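Biofilm growth-associated repressor (PDB 3PQK) represses transcription of its own operon by binding a palindromic AT-rich sequence that spans the -10 region of the blh promoter. Local coordinates at residues 18-23 against 63-68; 40-45 against 75-80. All blocks are in the same frame, centred on the assembly; numbering follows the deposited sequence.

Contact 1 (18-23 against 63-68); sequences KTLSHP and SGIVET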
loop_
_atom_site.group_PDB
_atom_site.type_symbol
_atom_site.label_atom_id
_atom_site.label_comp_id
_atom_site.label_asym_id
_atom_site.label_seq_id
_atom_site.Cartn_x
_atom_site.Cartn_y
_atom_site.Cartn_z
ATOM N N LYS B 18 -6.197 2.705 -2.322
ATOM C CA LYS B 18 -7.154 3.809 -2.100
ATOM C C LYS B 18 -7.939 3.516 -0.815
ATOM O O LYS B 18 -8.065 4.392 0.040
ATOM C CB LYS B 18 -8.145 3.944 -3.272
ATOM C CG LYS B 18 -7.566 4.647 -4.480
ATOM C CD LYS B 18 -8.450 4.476 -5.711
ATOM C CE LYS B 18 -7.753 4.914 -6.978
ATOM N NZ LYS B 18 -8.606 4.678 -8.173
ATOM N N THR B 19 -8.414 2.261 -0.659
ATOM C CA THR B 19 -9.170 1.830 0.510
ATOM C C THR B 19 -8.363 2.008 1.790
ATOM O O THR B 19 -8.877 2.567 2.761
ATOM C CB THR B 19 -9.623 0.384 0.358
ATOM O OG1 THR B 19 -10.415 0.277 -0.827
ATOM C CG2 THR B 19 -10.399 -0.110 1.589
ATOM N N LEU B 20 -7.103 1.548 1.786
ATOM C CA LEU B 20 -6.253 1.623 2.974
ATOM C C LEU B 20 -5.699 3.031 3.242
ATOM O O LEU B 20 -5.120 3.251 4.301
ATOM C CB LEU B 20 -5.115 0.593 2.895
ATOM C CG LEU B 20 -5.516 -0.877 2.821
ATOM C CD1 LEU B 20 -4.331 -1.723 2.545
ATOM C CD2 LEU B 20 -6.199 -1.351 4.120
ATOM N N SER B 21 -5.885 3.970 2.299
ATOM C CA SER B 21 -5.435 5.374 2.366
ATOM C C SER B 21 -6.228 6.274 3.363
ATOM O O SER B 21 -6.555 7.422 3.024
ATOM C CB SER B 21 -5.476 6.002 0.973
ATOM O OG SER B 21 -4.304 5.648 0.272
ATOM N N HIS B 22 -6.515 5.768 4.580
ATOM C CA HIS B 22 -7.194 6.530 5.629
ATOM C C HIS B 22 -6.480 6.205 6.912
ATOM O O HIS B 22 -6.369 5.031 7.236
ATOM C CB HIS B 22 -8.698 6.207 5.715
ATOM C CG HIS B 22 -9.496 7.110 6.618
ATOM N ND1 HIS B 22 -9.112 7.361 7.932
ATOM C CD2 HIS B 22 -10.662 7.754 6.378
ATOM C CE1 HIS B 22 -10.023 8.182 8.427
ATOM N NE2 HIS B 22 -10.986 8.434 7.538
ATOM N N PRO B 23 -5.935 7.210 7.642
ATOM C CA PRO B 23 -5.203 6.912 8.898
ATOM C C PRO B 23 -5.943 6.042 9.904
ATOM O O PRO B 23 -5.328 5.166 10.512
ATOM C CB PRO B 23 -4.878 8.308 9.460
ATOM C CG PRO B 23 -5.838 9.252 8.771
ATOM C CD PRO B 23 -5.974 8.671 7.389
ATOM N N SER B 63 -15.079 -3.519 2.028
ATOM C CA SER B 63 -13.918 -3.814 1.202
ATOM C C SER B 63 -13.406 -5.251 1.318
ATOM O O SER B 63 -12.527 -5.644 0.562
ATOM C CB SER B 63 -12.818 -2.795 1.459
ATOM O OG SER B 63 -13.388 -1.493 1.426
ATOM N N GLY B 64 -13.968 -6.035 2.228
ATOM C CA GLY B 64 -13.566 -7.434 2.413
ATOM C C GLY B 64 -12.265 -7.623 3.170
ATOM O O GLY B 64 -11.677 -8.707 3.137
ATOM N N ILE B 65 -11.823 -6.586 3.886
ATOM C CA ILE B 65 -10.532 -6.586 4.602
ATOM C C ILE B 65 -10.705 -7.055 6.052
ATOM O O ILE B 65 -9.826 -7.713 6.614
ATOM C CB ILE B 65 -9.870 -5.168 4.480
ATOM C CG1 ILE B 65 -9.512 -4.857 2.989
ATOM C CG2 ILE B 65 -8.601 -5.043 5.362
ATOM C CD1 ILE B 65 -9.184 -3.377 2.719
ATOM N N VAL B 66 -11.844 -6.702 6.652
ATOM C CA VAL B 66 -12.185 -7.062 8.007
ATOM C C VAL B 66 -13.551 -7.780 7.967
ATOM O O VAL B 66 -14.377 -7.510 7.101
ATOM C CB VAL B 66 -12.184 -5.793 8.919
ATOM C CG1 VAL B 66 -12.804 -6.069 10.292
ATOM C CG2 VAL B 66 -10.768 -5.231 9.073
ATOM N N GLU B 67 -13.771 -8.675 8.914
ATOM C CA GLU B 67 -15.029 -9.387 9.100
ATOM C C GLU B 67 -15.336 -9.492 10.609
ATOM O O GLU B 67 -14.467 -9.203 11.442
ATOM C CB GLU B 67 -14.971 -10.770 8.443
ATOM C CG GLU B 67 -13.875 -11.688 8.962
ATOM C CD GLU B 67 -13.913 -13.073 8.348
ATOM O OE1 GLU B 67 -14.889 -13.374 7.625
ATOM O OE2 GLU B 67 -12.967 -13.858 8.581
ATOM N N THR B 68 -16.539 -9.937 10.948
ATOM C CA THR B 68 -16.936 -10.102 12.339
ATOM C C THR B 68 -17.003 -11.572 12.729
ATOM O O THR B 68 -17.155 -12.467 11.878
ATOM C CB THR B 68 -18.240 -9.339 12.665
ATOM O OG1 THR B 68 -19.325 -9.913 11.927
ATOM C CG2 THR B 68 -18.130 -7.831 12.424
#

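Contact 2 (40-45 against 75-80); sequences GELEQQ and IFYRLT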
loop_
_atom_site.group_PDB
_atom_site.type_symbol
_atom_site.label_atom_id
_atom_site.label_comp_id
_atom_site.label_asym_id
_atom_site.label_seq_id
_atom_site.Cartn_x
_atom_site.Cartn_y
_atom_site.Cartn_z
ATOM N N GLY B 40 -15.322 -1.799 21.500
ATOM C CA GLY B 40 -14.878 -1.107 22.709
ATOM C C GLY B 40 -13.378 -1.157 22.882
ATOM O O GLY B 40 -12.768 -0.151 23.213
ATOM N N GLU B 41 -12.770 -2.331 22.636
ATOM C CA GLU B 41 -11.334 -2.542 22.704
ATOM C C GLU B 41 -10.609 -1.751 21.616
ATOM O O GLU B 41 -9.516 -1.209 21.864
ATOM C CB GLU B 41 -11.013 -4.022 22.560
ATOM C CG GLU B 41 -11.598 -4.830 23.696
ATOM C CD GLU B 41 -11.465 -6.332 23.608
ATOM O OE1 GLU B 41 -11.518 -6.899 22.497
ATOM O OE2 GLU B 41 -11.313 -6.954 24.679
ATOM N N LEU B 42 -11.209 -1.679 20.403
ATOM C CA LEU B 42 -10.610 -0.916 19.304
ATOM C C LEU B 42 -10.605 0.569 19.648
ATOM O O LEU B 42 -9.591 1.231 19.464
ATOM C CB LEU B 42 -11.327 -1.204 17.952
ATOM C CG LEU B 42 -11.066 -2.603 17.391
ATOM C CD1 LEU B 42 -12.073 -2.982 16.358
ATOM C CD2 LEU B 42 -9.621 -2.796 16.942
ATOM N N GLU B 43 -11.716 1.070 20.195
ATOM C CA GLU B 43 -11.886 2.471 20.582
ATOM C C GLU B 43 -10.837 2.903 21.598
ATOM O O GLU B 43 -10.276 3.984 21.459
ATOM C CB GLU B 43 -13.304 2.717 21.118
ATOM C CG GLU B 43 -13.522 4.078 21.771
ATOM C CD GLU B 43 -14.918 4.309 22.315
ATOM O OE1 GLU B 43 -15.734 4.940 21.604
ATOM O OE2 GLU B 43 -15.199 3.856 23.450
ATOM N N GLN B 44 -10.575 2.060 22.608
ATOM C CA GLN B 44 -9.597 2.338 23.663
ATOM C C GLN B 44 -8.169 2.310 23.170
ATOM O O GLN B 44 -7.411 3.226 23.484
ATOM C CB GLN B 44 -9.776 1.386 24.860
ATOM C CG GLN B 44 -11.113 1.552 25.593
ATOM C CD GLN B 44 -11.302 2.933 26.173
ATOM O OE1 GLN B 44 -10.525 3.390 27.023
ATOM N NE2 GLN B 44 -12.327 3.632 25.704
ATOM N N GLN B 45 -7.793 1.272 22.403
ATOM C CA GLN B 45 -6.435 1.112 21.875
ATOM C C GLN B 45 -6.004 2.173 20.821
ATOM O O GLN B 45 -4.820 2.486 20.722
ATOM C CB GLN B 45 -6.263 -0.300 21.301
ATOM C CG GLN B 45 -4.814 -0.788 21.304
ATOM C CD GLN B 45 -4.671 -2.260 20.977
ATOM O OE1 GLN B 45 -5.529 -3.095 21.296
ATOM N NE2 GLN B 45 -3.559 -2.619 20.346
ATOM N N ILE B 75 -19.350 -9.408 19.886
ATOM C CA ILE B 75 -18.967 -9.224 18.473
ATOM C C ILE B 75 -17.447 -8.850 18.398
ATOM O O ILE B 75 -17.064 -7.801 18.900
ATOM C CB ILE B 75 -19.844 -8.133 17.770
ATOM C CG1 ILE B 75 -21.349 -8.505 17.760
ATOM C CG2 ILE B 75 -19.337 -7.837 16.330
ATOM C CD1 ILE B 75 -22.296 -7.258 17.903
ATOM N N PHE B 76 -16.620 -9.697 17.771
ATOM C CA PHE B 76 -15.191 -9.414 17.563
ATOM C C PHE B 76 -14.910 -9.176 16.092
ATOM O O PHE B 76 -15.387 -9.932 15.234
ATOM C CB PHE B 76 -14.287 -10.575 18.027
ATOM C CG PHE B 76 -14.336 -10.816 19.512
ATOM C CD1 PHE B 76 -13.668 -9.970 20.393
ATOM C CD2 PHE B 76 -15.085 -11.864 20.038
ATOM C CE1 PHE B 76 -13.760 -10.156 21.771
ATOM C CE2 PHE B 76 -15.157 -12.067 21.422
ATOM C CZ PHE B 76 -14.475 -11.223 22.276
ATOM N N TYR B 77 -14.072 -8.184 15.813
ATOM C CA TYR B 77 -13.613 -7.895 14.457
ATOM C C TYR B 77 -12.277 -8.570 14.296
ATOM O O TYR B 77 -11.544 -8.725 15.259
ATOM C CB TYR B 77 -13.493 -6.396 14.235
ATOM C CG TYR B 77 -14.826 -5.676 14.251
ATOM C CD1 TYR B 77 -15.465 -5.323 13.066
ATOM C CD2 TYR B 77 -15.413 -5.284 15.450
ATOM C CE1 TYR B 77 -16.660 -4.609 13.072
ATOM C CE2 TYR B 77 -16.618 -4.578 15.470
ATOM C CZ TYR B 77 -17.244 -4.254 14.278
ATOM O OH TYR B 77 -18.419 -3.541 14.281
ATOM N N ARG B 78 -11.974 -8.995 13.090
ATOM C CA ARG B 78 -10.765 -9.693 12.729
ATOM C C ARG B 78 -10.511 -9.427 11.251
ATOM O O ARG B 78 -11.445 -9.116 10.506
ATOM C CB ARG B 78 -10.924 -11.212 12.953
ATOM C CG ARG B 78 -12.134 -11.860 12.250
ATOM C CD ARG B 78 -12.149 -13.379 12.354
ATOM N NE ARG B 78 -11.340 -14.004 11.306
ATOM C CZ ARG B 78 -10.827 -15.231 11.369
ATOM N NH1 ARG B 78 -11.017 -15.985 12.447
ATOM N NH2 ARG B 78 -10.101 -15.705 10.363
ATOM N N LEU B 79 -9.269 -9.597 10.840
ATOM C CA LEU B 79 -8.875 -9.468 9.463
ATOM C C LEU B 79 -9.404 -10.667 8.687
ATOM O O LEU B 79 -9.511 -11.770 9.236
ATOM C CB LEU B 79 -7.341 -9.484 9.378
ATOM C CG LEU B 79 -6.611 -8.247 9.871
ATOM C CD1 LEU B 79 -5.106 -8.480 9.812
ATOM C CD2 LEU B 79 -6.991 -7.010 9.043
ATOM N N THR B 80 -9.675 -10.489 7.403
ATOM C CA THR B 80 -10.065 -11.663 6.609
ATOM C C THR B 80 -8.780 -12.424 6.238
ATOM O O THR B 80 -7.675 -11.951 6.536
ATOM C CB THR B 80 -10.931 -11.281 5.417
ATOM O OG1 THR B 80 -10.208 -10.403 4.569
ATOM C CG2 THR B 80 -12.237 -10.653 5.833
#

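Contact 1 (18-23 against 63-68)
Ile-65 reaches with its CD1 methyl into the angle between Thr-19 and Leu-20, overlapping CG2 of Thr-19 at 3.7 Å and CD2 of Leu-20 at 3.9 Å. The contact belongs to the winged-helix fold of the ArsR family, where it sets the last turn of helix 3-20 against the turn that leads from helix 52-62 into the first strand of the wing. Ile-65 approaches end on: its chain runs out extended beyond CG1 (chi2 166°), which puts the terminal methyl, and not the CG2 branch, against the helix. The two Leu-20 and Ile-65 side chains slant across each other and meet through one methyl apiece.

Both are buried, and both have further apolar neighbours. Leu-20 packs on Leu-87 and Leu-91 of helix 84-96 and on Leu-17 of the second subunit, while Ile-65 touches Val-29, Leu-60 and Ala-84, so this small overlap joins helix 3-20, which also meets the second subunit, to the base of the wing.

Toward the more open side the partner is Ser-63, just before the Schellman motif at Gly-64 that ends helix 52-62. No hydrogen bond crosses the contact; each hydroxyl is instead held by a carbonyl on its own side: OG of Ser-63 bonds to the carbonyl of Val-59, and OG1 of Thr-19 to that of Asn-15. Thr-19 turns OG1 back beside its own backbone N (chi1 -58°), and the methyl is left to face the other segment. CG2 of Thr-19 therefore lies 3.6 Å from CB of Ser-63 and 3.3 Å from its OG.

Contact 2 (40-45 against 75-80)
Leu-42 of helix 39-46 and Tyr-77 of strand 76-79 form the apolar half of this contact, with CD1 of the leucine 4.2 Å from CD2 of the tyrosine ring. Their side chains meet at a slant, one methyl against one ring carbon, across backbones whose CA atoms at Leu-42 and Tyr-77 are 9.0 Å apart. This is the more enclosed side, since other parts of the domain close in on the pair. Leu-57 of helix 52-62 touches both side chains, Leu-42 also rests on Thr-31 and Phe-37, and Tyr-77 lies on Val-66 and Thr-68 of the neighbouring strand. Leu-42 is buried as a result, while Tyr-77 remains partly accessible.

The other half is looser and more polar. Glu-41 and Phe-76, both partly exposed, come together where OE1 of Glu-41 lies 4.0 Å from CE1 of Phe-76, at the edge of the ring and near its plane. Carboxylate and ring planes are inclined by 41°. The oxygen has a stronger partner just ahead of its own helix, where OE1 accepts a hydrogen bond from the backbone N of Ser-38. An extended chain beyond CG (chi2 174°) carries the carboxylate back along the helix to that N-H, and the ring edge borders an oxygen that is already engaged. The negative charge near the first turn would probably also suit the helix dipole.

Helix 39-46 falls within the predicted DNA-binding helix-turn-helix, so the contact ties the first helix of that motif to the second strand of the wing in this winged-helix fold.

Contacts 1 and 2 flank a two-stranded wing, contact 1 on the turn that leads into it and contact 2 on its second strand, their centres lying 13 Å apart. The segments 63-68 and 75-80 supply neighbouring antiparallel strands, and at the base of the hairpin Thr-80 joins them: its N probably bonds to O of Ile-65 at 2.9 Å and its OG1 to O of Gly-64 at 2.7 Å. Nearer the wing's far end, CG2 of Thr-68 packs 3.6 Å from CE1 of Tyr-77. Contact 1 faces helix 3-20 and the dimer partner, contact 2 the predicted helix-turn-helix; helix 52-62 borders both. Turn and hairpin thus run from near the dimer partner to the helices predicted to bind DNA.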